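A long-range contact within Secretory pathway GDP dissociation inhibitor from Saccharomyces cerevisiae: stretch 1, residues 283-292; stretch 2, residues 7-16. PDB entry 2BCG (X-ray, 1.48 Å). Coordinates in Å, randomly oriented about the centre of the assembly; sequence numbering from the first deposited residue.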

# COMPACT_ATOMS: atom_id res chain seq x y z
N LYS A 283 -1.57 -8.99 26.18
CA LYS A 283 -2.87 -9.22 26.83
C LYS A 283 -3.52 -10.53 26.41
O LYS A 283 -4.41 -11.03 27.09
CB LYS A 283 -3.82 -8.05 26.53
CG LYS A 283 -4.25 -7.94 25.06
CD LYS A 283 -5.05 -6.67 24.80
CE LYS A 283 -5.57 -6.66 23.37
NZ LYS A 283 -6.31 -5.42 23.04
N LEU A 284 -3.09 -11.07 25.26
CA LEU A 284 -3.64 -12.32 24.71
C LEU A 284 -2.80 -13.56 25.05
O LEU A 284 -3.20 -14.68 24.76
CB LEU A 284 -3.81 -12.23 23.19
CG LEU A 284 -4.81 -11.18 22.66
CD1 LEU A 284 -4.85 -11.24 21.13
CD2 LEU A 284 -6.20 -11.41 23.25
N GLY A 285 -1.64 -13.34 25.66
CA GLY A 285 -0.76 -14.44 26.03
C GLY A 285 0.69 -14.19 25.65
O GLY A 285 1.05 -13.10 25.20
N THR A 286 1.50 -15.22 25.83
CA THR A 286 2.92 -15.14 25.53
C THR A 286 3.18 -15.99 24.28
O THR A 286 2.75 -17.14 24.17
CB THR A 286 3.74 -15.58 26.75
OG1 THR A 286 3.51 -14.63 27.80
CG2 THR A 286 5.22 -15.63 26.40
N PHE A 287 3.88 -15.38 23.32
CA PHE A 287 4.14 -15.98 22.01
C PHE A 287 5.64 -16.04 21.79
O PHE A 287 6.35 -15.10 22.14
CB PHE A 287 3.46 -15.18 20.91
CG PHE A 287 1.98 -15.00 21.16
CD1 PHE A 287 1.45 -13.76 21.49
CD2 PHE A 287 1.15 -16.10 21.17
CE1 PHE A 287 0.07 -13.61 21.78
CE2 PHE A 287 -0.22 -15.97 21.47
CZ PHE A 287 -0.76 -14.73 21.78
N LYS A 288 6.12 -17.17 21.24
CA LYS A 288 7.56 -17.41 21.09
C LYS A 288 7.96 -17.65 19.64
O LYS A 288 7.23 -18.27 18.89
CB LYS A 288 7.99 -18.59 21.96
CG LYS A 288 7.79 -18.31 23.46
CD LYS A 288 8.22 -19.50 24.27
CE LYS A 288 8.24 -19.17 25.75
NZ LYS A 288 8.51 -20.40 26.56
N ALA A 289 9.17 -17.20 19.28
CA ALA A 289 9.74 -17.49 17.96
C ALA A 289 11.25 -17.30 18.06
O ALA A 289 11.72 -16.56 18.92
CB ALA A 289 9.17 -16.57 16.91
N PRO A 290 12.02 -17.97 17.19
CA PRO A 290 13.49 -17.77 17.20
C PRO A 290 13.99 -16.41 16.72
O PRO A 290 15.15 -16.04 17.01
CB PRO A 290 14.01 -18.85 16.26
CG PRO A 290 12.87 -19.47 15.61
CD PRO A 290 11.60 -19.02 16.25
N LEU A 291 13.14 -15.65 16.04
CA LEU A 291 13.55 -14.31 15.62
C LEU A 291 12.36 -13.36 15.56
O LEU A 291 11.21 -13.80 15.46
CB LEU A 291 14.29 -14.35 14.27
CG LEU A 291 13.52 -14.85 13.05
CD1 LEU A 291 13.16 -13.61 12.25
CD2 LEU A 291 14.31 -15.81 12.16
N VAL A 292 12.68 -12.07 15.61
CA VAL A 292 11.68 -11.01 15.44
C VAL A 292 12.15 -10.06 14.33
O VAL A 292 13.36 -9.80 14.16
CB VAL A 292 11.41 -10.25 16.78
CG1 VAL A 292 12.63 -9.45 17.24
CG2 VAL A 292 10.16 -9.35 16.67
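Stretch 2 (7-16) TIDTDYDVIV

Stretch 2 runs alongside stretch 1 in the same direction, with both chains largely extended. Residues 285-288 of stretch 1 form a strand, as do residues 14-16 of stretch 2. The register pairs Phe287 with Thr10, Lys288 with Asp11, Ala289 with Tyr12 and Val292 with Ile15, at CA-CA distances of 4.7 to 4.9 Å. Together the two stretches bury 693 Å².

Lys283 makes no contact. Leu284 meets the start of stretch 2, its CB 4.2 Å from Ile8 CD1. Gly285 has phi 134°, where a CB would jam against the carbonyl O of Leu284, so the backbone itself calls for glycine. Thr286 touches only through its carbonyl, with O 3.9 Å from Thr10 CG2.

Phe287 is buried. Its CE2 lies 3.6 Å from Ile8 CG2, and its CD2 lies 4.0 Å from Tyr12 CE2. The carbonyl oxygens of Asp9 and Thr10 lie at the ring edge. The Tyr12 hydroxyl turns back along its own stretch, where OH donates to Asp9 O at 2.9 Å.

Lys288 uses both backbone groups. Its N donates to Thr10 O at 2.8 Å, and its O accepts from Tyr12 N at 2.8 Å. These bonds flank Asp11 and make a single bridge between Lys288 and Asp11. The end of the lysine side chain leads away from stretch 2.

Ala289 points its CB toward stretch 2. That CB packs 3.7 Å from Ile15 CG1 and 3.3 Å from Tyr12 O. At Pro290, CD lies 3.3 Å from Asp13 O. Leu291 O accepts a nearly straight hydrogen bond from Ile15 N at 3.2 Å, while its CD1 packs 3.8 Å from Val14 CG1.

Val292 forms a parallel bridge with Ile15. Both side chains lie on the same sheet face, with Val292 CG2 4.2 Å from Ile15 CG2.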

# COMPACT_ATOMS: atom_id res chain seq x y z
N THR A 7 -7.87 -21.60 22.23
CA THR A 7 -6.42 -21.59 22.60
C THR A 7 -5.58 -21.05 21.44
O THR A 7 -5.79 -21.41 20.27
CB THR A 7 -5.92 -23.00 23.02
OG1 THR A 7 -6.75 -23.50 24.07
CG2 THR A 7 -4.46 -22.97 23.52
N ILE A 8 -4.63 -20.17 21.75
CA ILE A 8 -3.77 -19.62 20.71
C ILE A 8 -2.43 -20.33 20.78
O ILE A 8 -1.85 -20.44 21.87
CB ILE A 8 -3.57 -18.09 20.85
CG1 ILE A 8 -4.92 -17.40 21.10
CG2 ILE A 8 -2.86 -17.51 19.60
CD1 ILE A 8 -4.78 -15.97 21.59
N ASP A 9 -1.96 -20.82 19.62
CA ASP A 9 -0.62 -21.38 19.48
C ASP A 9 0.41 -20.47 20.12
O ASP A 9 0.37 -19.25 19.97
CB ASP A 9 -0.25 -21.54 18.00
CG ASP A 9 -0.73 -22.84 17.39
OD1 ASP A 9 -1.49 -23.63 18.05
OD2 ASP A 9 -0.37 -23.06 16.21
N THR A 10 1.35 -21.08 20.82
CA THR A 10 2.40 -20.36 21.50
C THR A 10 3.56 -20.09 20.53
O THR A 10 4.17 -19.02 20.61
CB THR A 10 2.86 -21.16 22.78
OG1 THR A 10 1.86 -21.04 23.81
CG2 THR A 10 4.19 -20.63 23.32
N ASP A 11 3.84 -21.04 19.62
CA ASP A 11 5.15 -21.08 18.92
C ASP A 11 5.02 -20.72 17.45
O ASP A 11 4.13 -21.22 16.78
CB ASP A 11 5.78 -22.48 18.98
CG ASP A 11 6.09 -22.91 20.39
OD1 ASP A 11 6.35 -22.06 21.25
OD2 ASP A 11 6.06 -24.14 20.61
N TYR A 12 5.95 -19.88 16.97
CA TYR A 12 5.97 -19.43 15.56
C TYR A 12 7.40 -19.51 15.01
O TYR A 12 8.37 -19.55 15.77
CB TYR A 12 5.43 -17.97 15.43
CG TYR A 12 4.00 -17.89 15.90
CD1 TYR A 12 2.93 -18.04 15.01
CD2 TYR A 12 3.71 -17.78 17.28
CE1 TYR A 12 1.60 -18.07 15.46
CE2 TYR A 12 2.39 -17.81 17.74
CZ TYR A 12 1.35 -17.94 16.84
OH TYR A 12 0.05 -17.96 17.34
N ASP A 13 7.53 -19.53 13.68
CA ASP A 13 8.88 -19.36 13.09
C ASP A 13 9.41 -17.92 13.21
O ASP A 13 10.62 -17.71 13.35
CB ASP A 13 8.90 -19.72 11.60
CG ASP A 13 8.75 -21.20 11.35
OD1 ASP A 13 7.87 -21.58 10.56
OD2 ASP A 13 9.53 -22.01 11.92
N VAL A 14 8.51 -16.93 13.09
CA VAL A 14 8.91 -15.55 13.09
C VAL A 14 7.77 -14.73 13.72
O VAL A 14 6.58 -15.00 13.44
CB VAL A 14 9.09 -15.04 11.63
CG1 VAL A 14 9.46 -13.55 11.59
CG2 VAL A 14 10.13 -15.91 10.84
N ILE A 15 8.14 -13.79 14.57
CA ILE A 15 7.22 -12.73 15.04
C ILE A 15 7.60 -11.42 14.35
O ILE A 15 8.76 -11.07 14.25
CB ILE A 15 7.26 -12.62 16.57
CG1 ILE A 15 6.64 -13.90 17.16
CG2 ILE A 15 6.51 -11.36 17.06
CD1 ILE A 15 6.83 -14.03 18.68
N VAL A 16 6.59 -10.71 13.84
CA VAL A 16 6.81 -9.41 13.19
C VAL A 16 6.02 -8.36 13.98
O VAL A 16 4.86 -8.62 14.33
CB VAL A 16 6.37 -9.46 11.71
CG1 VAL A 16 6.73 -8.15 10.99
CG2 VAL A 16 7.04 -10.66 11.00